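Side-chain contacts in zinc-type alcohol dehydrogenase-like protein YAHK (Escherichia coli, PDB 1UUF), which catalyses the zinc-dependent reduction of a wide range of aldehydes to their alcohols, strongly preferring NADPH over NADH as electron donor: residues Glu96-Ala99 with Pro100-Val104; Glu117-Asp121 with Gly122-Tyr126; Gly207-Gly210 with Ile211-Ala214; Ile317-Thr320 with Gln321-Leu324. All coordinates share one frame; numbering follows the deposited sequence.

Contact 1. Residues Glu96-Ala99 with Pro100-Val104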
loop_
_atom_site.group_PDB
_atom_site.type_symbol
_atom_site.label_atom_id
_atom_site.label_comp_id
_atom_site.label_asym_id
_atom_site.label_seq_id
_atom_site.Cartn_x
_atom_site.Cartn_y
_atom_site.Cartn_z
ATOM N N GLU A 96 -12.284 -15.874 34.052
ATOM C CA GLU A 96 -12.289 -17.291 33.698
ATOM C C GLU A 96 -10.978 -17.784 33.095
ATOM O O GLU A 96 -10.705 -18.983 33.090
ATOM C CB GLU A 96 -13.426 -17.572 32.714
ATOM C CG GLU A 96 -14.739 -16.911 33.090
ATOM C CD GLU A 96 -15.891 -17.372 32.222
ATOM O OE1 GLU A 96 -16.285 -18.552 32.339
ATOM O OE2 GLU A 96 -16.400 -16.558 31.423
ATOM N N LYS A 97 -10.167 -16.857 32.596
ATOM C CA LYS A 97 -8.900 -17.207 31.962
ATOM C C LYS A 97 -7.718 -17.375 32.910
ATOM O O LYS A 97 -6.828 -18.191 32.658
ATOM C CB LYS A 97 -8.526 -16.142 30.926
ATOM C CG LYS A 97 -9.516 -15.970 29.784
ATOM C CD LYS A 97 -9.243 -14.685 29.000
ATOM C CE LYS A 97 -7.835 -14.651 28.419
ATOM N NZ LYS A 97 -7.577 -13.381 27.668
ATOM N N TYR A 98 -7.704 -16.609 33.997
ATOM C CA TYR A 98 -6.577 -16.645 34.918
ATOM C C TYR A 98 -6.845 -16.972 36.377
ATOM O O TYR A 98 -7.970 -16.875 36.859
ATOM C CB TYR A 98 -5.832 -15.312 34.840
ATOM C CG TYR A 98 -5.423 -14.976 33.431
ATOM C CD1 TYR A 98 -6.187 -14.113 32.643
ATOM C CD2 TYR A 98 -4.322 -15.601 32.850
ATOM C CE1 TYR A 98 -5.863 -13.891 31.300
ATOM C CE2 TYR A 98 -3.995 -15.391 31.519
ATOM C CZ TYR A 98 -4.767 -14.541 30.750
ATOM O OH TYR A 98 -4.455 -14.379 29.420
ATOM N N ALA A 99 -5.771 -17.351 37.062
ATOM C CA ALA A 99 -5.806 -17.697 38.475
ATOM C C ALA A 99 -4.512 -17.224 39.136
ATOM O O ALA A 99 -3.481 -17.071 38.474
ATOM C CB ALA A 99 -5.949 -19.201 38.637
ATOM N N PRO A 100 -4.547 -16.977 40.453
ATOM C CA PRO A 100 -3.340 -16.525 41.147
ATOM C C PRO A 100 -2.180 -17.466 40.845
ATOM O O PRO A 100 -2.358 -18.685 40.816
ATOM C CB PRO A 100 -3.756 -16.566 42.614
ATOM C CG PRO A 100 -5.211 -16.221 42.544
ATOM C CD PRO A 100 -5.688 -17.056 41.381
ATOM N N GLY A 101 -1.002 -16.898 40.611
ATOM C CA GLY A 101 0.167 -17.707 40.313
ATOM C C GLY A 101 0.526 -17.764 38.838
ATOM O O GLY A 101 1.672 -18.046 38.485
ATOM N N ASP A 102 -0.446 -17.500 37.971
ATOM C CA ASP A 102 -0.203 -17.530 36.530
ATOM C C ASP A 102 0.808 -16.485 36.074
ATOM O O ASP A 102 0.863 -15.382 36.616
ATOM C CB ASP A 102 -1.499 -17.288 35.754
ATOM C CG ASP A 102 -2.461 -18.452 35.826
ATOM O OD1 ASP A 102 -2.067 -19.538 36.304
ATOM O OD2 ASP A 102 -3.618 -18.277 35.385
ATOM N N LEU A 103 1.607 -16.848 35.075
ATOM C CA LEU A 103 2.573 -15.924 34.492
ATOM C C LEU A 103 1.786 -15.247 33.379
ATOM O O LEU A 103 1.225 -15.918 32.508
ATOM C CB LEU A 103 3.773 -16.674 33.909
ATOM C CG LEU A 103 4.668 -17.390 34.925
ATOM C CD1 LEU A 103 5.829 -18.061 34.205
ATOM C CD2 LEU A 103 5.186 -16.385 35.943
ATOM N N VAL A 104 1.728 -13.921 33.415
ATOM C CA VAL A 104 0.960 -13.176 32.424
ATOM C C VAL A 104 1.686 -11.974 31.853
ATOM O O VAL A 104 2.715 -11.544 32.367
ATOM C CB VAL A 104 -0.358 -12.664 33.028
ATOM C CG1 VAL A 104 -1.296 -13.831 33.315
ATOM C CG2 VAL A 104 -0.065 -11.891 34.310
#
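Asp102 meets the backbone of Ala99 twice. Its carboxylate oxygen OD2 accepts the amide N-H of Ala99 (N to OD2 2.9 Å, N-H...O angle 152°), the donor coming from above the carboxylate plane, 58° out of it. In return Asp102 N donates to Ala99 O at 3.1 Å. With CG anti to its own carbonyl carbon (chi1 -71°), the carboxylate folds back over the turn. The second bond closes a type II beta turn, Ala99 to Asp102, with Pro100 and Gly101 at its corners; the backbone of Gly101 would jam any CB against the preceding carbonyl oxygen. This turn leads the loop that follows strand 84-91 into strand 103-106, its antiparallel neighbour in the GroES-like domain. Were Asp102 replaced by an alanine, the N-H of Ala99 would probably lose its acceptor and the start of the turn could flex. The same OD2 lies at the edge of the Tyr98 ring, 3.8 Å from CD2, while the other oxygen, OD1, makes a long, weak ion pair with Arg162. Val104 CG1 also approaches the Tyr98 ring, obliquely, 3.5 Å from CD2. Tyr98 also rests on Val50, and its hydroxyl is hydrogen-bonded to Val160 O.

Contact 2. Residues Glu117-Asp121 with Gly122-Tyr126. With ZN (zinc ion), chain B.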
loop_
_atom_site.group_PDB
_atom_site.type_symbol
_atom_site.label_atom_id
_atom_site.label_comp_id
_atom_site.label_asym_id
_atom_site.label_seq_id
_atom_site.Cartn_x
_atom_site.Cartn_y
_atom_site.Cartn_z
ATOM N N GLU A 117 -16.463 -3.122 14.702
ATOM C CA GLU A 117 -15.976 -4.139 13.782
ATOM C C GLU A 117 -14.566 -4.617 14.134
ATOM O O GLU A 117 -14.280 -5.813 14.085
ATOM C CB GLU A 117 -15.998 -3.607 12.348
ATOM C CG GLU A 117 -15.691 -4.666 11.301
ATOM C CD GLU A 117 -15.797 -4.130 9.885
ATOM O OE1 GLU A 117 -16.856 -3.564 9.540
ATOM O OE2 GLU A 117 -14.824 -4.276 9.117
ATOM N N GLU A 118 -13.690 -3.686 14.492
ATOM C CA GLU A 118 -12.315 -4.036 14.842
ATOM C C GLU A 118 -12.235 -4.938 16.071
ATOM O O GLU A 118 -11.592 -5.981 16.042
ATOM C CB GLU A 118 -11.491 -2.764 15.067
ATOM C CG GLU A 118 -11.050 -2.076 13.777
ATOM C CD GLU A 118 -12.213 -1.685 12.879
ATOM O OE1 GLU A 118 -13.025 -0.825 13.287
ATOM O OE2 GLU A 118 -12.314 -2.242 11.766
ATOM N N CYS A 119 -12.892 -4.539 17.154
ATOM C CA CYS A 119 -12.874 -5.336 18.373
ATOM C C CYS A 119 -13.472 -6.722 18.153
ATOM O O CYS A 119 -12.948 -7.718 18.650
ATOM C CB CYS A 119 -13.632 -4.611 19.488
ATOM S SG CYS A 119 -12.743 -3.188 20.161
ATOM N N GLU A 120 -14.564 -6.787 17.399
ATOM C CA GLU A 120 -15.212 -8.064 17.133
ATOM C C GLU A 120 -14.353 -8.967 16.251
ATOM O O GLU A 120 -14.525 -10.187 16.247
ATOM C CB GLU A 120 -16.581 -7.832 16.494
ATOM C CG GLU A 120 -17.505 -6.997 17.370
ATOM C CD GLU A 120 -18.913 -6.909 16.830
ATOM O OE1 GLU A 120 -19.075 -6.568 15.638
ATOM O OE2 GLU A 120 -19.861 -7.175 17.603
ATOM N N ASP A 121 -13.426 -8.372 15.510
ATOM C CA ASP A 121 -12.536 -9.143 14.647
ATOM C C ASP A 121 -11.226 -9.480 15.353
ATOM O O ASP A 121 -10.309 -10.022 14.735
ATOM C CB ASP A 121 -12.214 -8.376 13.359
ATOM C CG ASP A 121 -13.391 -8.296 12.409
ATOM O OD1 ASP A 121 -14.289 -9.159 12.499
ATOM O OD2 ASP A 121 -13.408 -7.381 11.557
ATOM N N GLY A 122 -11.130 -9.155 16.639
ATOM C CA GLY A 122 -9.905 -9.440 17.368
ATOM C C GLY A 122 -8.809 -8.435 17.049
ATOM O O GLY A 122 -7.617 -8.733 17.169
ATOM N N LEU A 123 -9.215 -7.239 16.639
ATOM C CA LEU A 123 -8.270 -6.180 16.308
ATOM C C LEU A 123 -8.499 -4.974 17.215
ATOM O O LEU A 123 -8.696 -3.854 16.747
ATOM C CB LEU A 123 -8.427 -5.776 14.836
ATOM C CG LEU A 123 -8.091 -6.866 13.817
ATOM C CD1 LEU A 123 -8.426 -6.377 12.417
ATOM C CD2 LEU A 123 -6.614 -7.237 13.916
ATOM N N GLU A 124 -8.470 -5.213 18.522
ATOM C CA GLU A 124 -8.680 -4.143 19.490
ATOM C C GLU A 124 -7.664 -3.019 19.311
ATOM O O GLU A 124 -7.908 -1.885 19.719
ATOM C CB GLU A 124 -8.603 -4.698 20.913
ATOM C CG GLU A 124 -9.647 -5.766 21.204
ATOM C CD GLU A 124 -9.149 -7.186 20.968
ATOM O OE1 GLU A 124 -8.179 -7.383 20.203
ATOM O OE2 GLU A 124 -9.750 -8.114 21.546
ATOM N N ASN A 125 -6.529 -3.338 18.690
ATOM C CA ASN A 125 -5.477 -2.352 18.451
ATOM C C ASN A 125 -5.893 -1.268 17.453
ATOM O O ASN A 125 -5.343 -0.162 17.458
ATOM C CB ASN A 125 -4.196 -3.054 17.969
ATOM C CG ASN A 125 -4.425 -3.945 16.752
ATOM O OD1 ASN A 125 -5.405 -4.686 16.680
ATOM N ND2 ASN A 125 -3.496 -3.894 15.799
ATOM N N TYR A 126 -6.867 -1.584 16.603
ATOM C CA TYR A 126 -7.348 -0.627 15.616
ATOM C C TYR A 126 -8.684 -0.001 16.011
ATOM O O TYR A 126 -9.315 0.697 15.219
ATOM C CB TYR A 126 -7.459 -1.299 14.244
ATOM C CG TYR A 126 -6.108 -1.680 13.675
ATOM C CD1 TYR A 126 -5.817 -2.997 13.324
ATOM C CD2 TYR A 126 -5.102 -0.723 13.531
ATOM C CE1 TYR A 126 -4.553 -3.356 12.850
ATOM C CE2 TYR A 126 -3.838 -1.066 13.060
ATOM C CZ TYR A 126 -3.568 -2.383 12.726
ATOM O OH TYR A 126 -2.304 -2.722 12.307
HETATM ZN ZN ZN B . -13.838 -1.129 19.415
#
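Glu118 carries its first side-chain carbons against the returning chain: its CB lies 3.4 Å from Leu123 O, and its CG packs on Tyr126 CB at 3.7 Å. The two side chains cross at about a right angle. A bend at chi2 (58°) then swings the carboxylate away from this packing to Arg280 of the second subunit, with which OE2 forms a salt bridge. The carbonyl oxygen of Glu118 receives Leu123 N at 2.8 Å, and Leu123 CB is close by it.

Cys119 points its CB away from the returning chain, and SG binds the zinc ion at 2.5 Å; Cys113, Cys116 and Cys127 complete the four-sulfur site. Glu124 makes a loose approach, its CG 4.2 Å from Cys119 SG. Its carboxylate bends elsewhere, to a salt bridge with Arg158 and to Ile317. The Cys119 carbonyl takes Gly122 N at 3.1 Å, with the donor well above the carbonyl plane.

Asp121, the first residue past the helix, directs OD2 to the same Arg280, so that one arginine of the second subunit joins an acid of the helix, Glu118, to one just past its end. Lys305 of the second subunit hydrogen-bonds to Tyr126 O. Gly122, at positive phi (78°), is the C' residue of a Schellman motif, in which the bonds from Leu123 N and Gly122 N end helix 117-120, here within the four-cysteine structural-zinc lobe familiar from zinc-containing alcohol dehydrogenases.

Contact 3. Residues Gly207-Gly210 with Ile211-Ala214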
loop_
_atom_site.group_PDB
_atom_site.type_symbol
_atom_site.label_atom_id
_atom_site.label_comp_id
_atom_site.label_asym_id
_atom_site.label_seq_id
_atom_site.Cartn_x
_atom_site.Cartn_y
_atom_site.Cartn_z
ATOM N N GLY A 207 13.707 -4.254 14.835
ATOM C CA GLY A 207 14.405 -5.018 13.819
ATOM C C GLY A 207 14.882 -6.386 14.271
ATOM O O GLY A 207 14.717 -7.375 13.551
ATOM N N HIS A 208 15.477 -6.462 15.458
ATOM C CA HIS A 208 15.975 -7.748 15.923
ATOM C C HIS A 208 14.840 -8.755 16.114
ATOM O O HIS A 208 15.027 -9.949 15.882
ATOM C CB HIS A 208 16.855 -7.567 17.185
ATOM C CG HIS A 208 16.187 -7.898 18.486
ATOM N ND1 HIS A 208 15.204 -7.113 19.047
ATOM C CD2 HIS A 208 16.425 -8.893 19.374
ATOM C CE1 HIS A 208 14.868 -7.605 20.227
ATOM N NE2 HIS A 208 15.595 -8.686 20.450
ATOM N N MET A 209 13.654 -8.280 16.487
ATOM C CA MET A 209 12.516 -9.184 16.650
ATOM C C MET A 209 11.981 -9.581 15.279
ATOM O O MET A 209 11.540 -10.713 15.079
ATOM C CB MET A 209 11.389 -8.531 17.456
ATOM C CG MET A 209 11.631 -8.474 18.957
ATOM S SD MET A 209 12.204 -10.043 19.667
ATOM C CE MET A 209 11.055 -11.231 18.971
ATOM N N GLY A 210 12.016 -8.645 14.335
ATOM C CA GLY A 210 11.533 -8.941 12.994
ATOM C C GLY A 210 12.359 -10.040 12.348
ATOM O O GLY A 210 11.828 -10.930 11.679
ATOM N N ILE A 211 13.670 -9.986 12.551
ATOM C CA ILE A 211 14.559 -10.995 11.989
ATOM C C ILE A 211 14.313 -12.344 12.666
ATOM O O ILE A 211 14.136 -13.360 11.998
ATOM C CB ILE A 211 16.032 -10.576 12.164
ATOM C CG1 ILE A 211 16.286 -9.291 11.369
ATOM C CG2 ILE A 211 16.960 -11.690 11.690
ATOM C CD1 ILE A 211 17.662 -8.689 11.582
ATOM N N LYS A 212 14.301 -12.347 13.996
ATOM C CA LYS A 212 14.061 -13.573 14.750
ATOM C C LYS A 212 12.757 -14.244 14.330
ATOM O O LYS A 212 12.708 -15.455 14.085
ATOM C CB LYS A 212 13.972 -13.274 16.250
ATOM C CG LYS A 212 15.286 -13.018 16.959
ATOM C CD LYS A 212 14.996 -12.528 18.378
ATOM C CE LYS A 212 16.246 -12.412 19.234
ATOM N NZ LYS A 212 16.621 -13.719 19.845
ATOM N N LEU A 213 11.693 -13.455 14.256
ATOM C CA LEU A 213 10.384 -13.993 13.912
ATOM C C LEU A 213 10.243 -14.414 12.456
ATOM O O LEU A 213 9.676 -15.468 12.171
ATOM C CB LEU A 213 9.295 -12.982 14.281
ATOM C CG LEU A 213 9.215 -12.668 15.781
ATOM C CD1 LEU A 213 8.213 -11.544 16.010
ATOM C CD2 LEU A 213 8.803 -13.910 16.556
ATOM N N ALA A 214 10.747 -13.601 11.535
ATOM C CA ALA A 214 10.654 -13.942 10.117
ATOM C C ALA A 214 11.419 -15.239 9.877
ATOM O O ALA A 214 10.999 -16.085 9.086
ATOM C CB ALA A 214 11.238 -12.821 9.261
#
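Gly207 to Gly210 pass their carbonyls to the amides of Ile211 to Ala214 in four regular i to i+4 helical bonds. Among them, Leu213 N lies 2.9 Å from Met209 O, and Lys212 N lies 3.1 Å from His208 O. Lys212 runs back along the helix, its CG 3.3 Å from His208 O, until CE reaches the imidazole, 3.5 Å from CD2 and oblique to the ring. A bend at chi4 (-84°) then turns NZ aside to a salt bridge with Asp335 and a bond to Val333 O. His208 has chi1 at 102°, far from a staggered value; ND1 is bonded to Gly205 O and NE2 to Asp335 N, which together fix the ring's rotation. Met209 curls over the next turn, setting SD 4.0 Å from Lys212 CD and CE at the same distance from Leu213 CG; both Met209 and Leu213 face helix 176-189. Ile211, with CG1 3.3 Å from Gly207 O, packs on Ala223 of strand 220-225. Gly207 fits the last glycine of a Rossmann-type GxGxxG pattern, consistent with NADPH binding at this beta-alpha-beta unit. A leucine in place of Lys212 would probably leave Asp335 without its cationic mate. Since ND1 faces a carbonyl and NE2 an amide, the imidazole is probably neutral with its proton on ND1.

Contact 4. Residues Ile317-Thr320 with Gln321-Leu324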
loop_
_atom_site.group_PDB
_atom_site.type_symbol
_atom_site.label_atom_id
_atom_site.label_comp_id
_atom_site.label_asym_id
_atom_site.label_seq_id
_atom_site.Cartn_x
_atom_site.Cartn_y
_atom_site.Cartn_z
ATOM N N ILE A 317 -5.458 -8.585 20.563
ATOM C CA ILE A 317 -5.136 -9.499 21.652
ATOM C C ILE A 317 -5.001 -10.957 21.205
ATOM O O ILE A 317 -4.022 -11.623 21.548
ATOM C CB ILE A 317 -6.162 -9.397 22.801
ATOM C CG1 ILE A 317 -6.243 -7.948 23.301
ATOM C CG2 ILE A 317 -5.729 -10.291 23.963
ATOM C CD1 ILE A 317 -4.940 -7.410 23.882
ATOM N N PRO A 318 -5.974 -11.474 20.434
ATOM C CA PRO A 318 -5.868 -12.867 19.991
ATOM C C PRO A 318 -4.532 -13.186 19.322
ATOM O O PRO A 318 -3.929 -14.224 19.597
ATOM C CB PRO A 318 -7.044 -13.012 19.031
ATOM C CG PRO A 318 -8.065 -12.109 19.637
ATOM C CD PRO A 318 -7.255 -10.886 20.003
ATOM N N GLU A 319 -4.065 -12.298 18.448
ATOM C CA GLU A 319 -2.800 -12.544 17.766
ATOM C C GLU A 319 -1.611 -12.401 18.705
ATOM O O GLU A 319 -0.595 -13.071 18.526
ATOM C CB GLU A 319 -2.625 -11.604 16.573
ATOM C CG GLU A 319 -1.358 -11.891 15.782
ATOM C CD GLU A 319 -1.304 -11.136 14.473
ATOM O OE1 GLU A 319 -1.480 -9.902 14.497
ATOM O OE2 GLU A 319 -1.083 -11.778 13.423
ATOM N N THR A 320 -1.724 -11.520 19.694
ATOM C CA THR A 320 -0.644 -11.345 20.653
ATOM C C THR A 320 -0.508 -12.660 21.421
ATOM O O THR A 320 0.595 -13.101 21.717
ATOM C CB THR A 320 -0.939 -10.185 21.634
ATOM O OG1 THR A 320 -1.180 -8.988 20.886
ATOM C CG2 THR A 320 0.254 -9.939 22.556
ATOM N N GLN A 321 -1.638 -13.292 21.734
ATOM C CA GLN A 321 -1.598 -14.567 22.443
ATOM C C GLN A 321 -0.998 -15.647 21.546
ATOM O O GLN A 321 -0.214 -16.478 22.004
ATOM C CB GLN A 321 -3.000 -15.003 22.875
ATOM C CG GLN A 321 -2.981 -16.265 23.738
ATOM C CD GLN A 321 -2.213 -16.062 25.034
ATOM O OE1 GLN A 321 -2.674 -15.362 25.932
ATOM N NE2 GLN A 321 -1.030 -16.665 25.130
ATOM N N GLU A 322 -1.378 -15.635 20.273
ATOM C CA GLU A 322 -0.868 -16.606 19.311
ATOM C C GLU A 322 0.646 -16.470 19.229
ATOM O O GLU A 322 1.378 -17.462 19.203
ATOM C CB GLU A 322 -1.473 -16.349 17.929
ATOM C CG GLU A 322 -1.025 -17.334 16.858
ATOM C CD GLU A 322 -1.459 -16.914 15.467
ATOM O OE1 GLU A 322 -0.712 -16.165 14.802
ATOM O OE2 GLU A 322 -2.559 -17.328 15.042
ATOM N N MET A 323 1.111 -15.226 19.186
ATOM C CA MET A 323 2.537 -14.950 19.106
ATOM C C MET A 323 3.271 -15.502 20.318
ATOM O O MET A 323 4.315 -16.134 20.187
ATOM C CB MET A 323 2.782 -13.446 19.016
ATOM C CG MET A 323 4.253 -13.085 19.012
ATOM S SD MET A 323 4.518 -11.372 19.453
ATOM C CE MET A 323 3.841 -11.351 21.142
ATOM N N LEU A 324 2.727 -15.254 21.504
ATOM C CA LEU A 324 3.355 -15.741 22.724
ATOM C C LEU A 324 3.442 -17.266 22.740
ATOM O O LEU A 324 4.460 -17.828 23.151
ATOM C CB LEU A 324 2.584 -15.234 23.946
ATOM C CG LEU A 324 2.794 -13.740 24.207
ATOM C CD1 LEU A 324 1.839 -13.249 25.278
ATOM C CD2 LEU A 324 4.239 -13.494 24.624
HETATM O O HOH W 1 -1.794 -14.356 12.935
#
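Met323 lies side by side with Thr320, both pointing the same way, and lays its terminal methyl against the threonine: CE is 4.1 Å from Thr320 CG2 and 3.7 Å from Thr320 O. A chain extended through CG and SD (chi1 177°) that bends only at chi3 brings the methyl back to its neighbour. Thr320 OG1, the other branch of the side chain, bonds to Gly316 O in the preceding turn. Leu324 sets CG 3.4 Å from Thr320 O, the same carbonyl that accepts its amide at 3.0 Å. On another side of the helix the acids Glu319 and Glu322 share one water, which donates 2.7 Å to Glu319 OE2 and 2.8 Å to Glu322 OE1. It sits between Glu319 OE2 and Glu322 OE1, 4.6 Å apart, and probably eases the repulsion of their like charges. Each acid has a further partner on helix 176-189: Ser185 for Glu319 and Tyr184 for Glu322. This first part of helix 317-330 thus packs on two elements, with Glu319, Thr320 and Met323 on helix 176-189, and Ile317, Thr320, Gln321 and Leu324 on Leu161 of strand 161-162, where Gln321 OE1 also bonds to Arg162 N.

Overall arrangement
All four contacts are local and follow one another along the chain; none nests within or crosses another. Contact 1 closes the turn between strands 84-91 and 103-106, and contact 2 closes the turn that ends helix 117-120 in the structural-zinc lobe. Contacts 3 and 4 close no loop, being successive turns within helices 205-216 and 317-330 of the dehydrogenase part. Contact 4 ties that part to the GroES-like domain: Ile317 N meets Glu124 OE1 of contact 2 at 3.0 Å, a probable hydrogen bond, and Gln321 packs against Tyr98 of contact 1. Contact 3 touches none of the others, yet it shares helix 176-189 with contact 4, their nearest atoms about 5 Å apart.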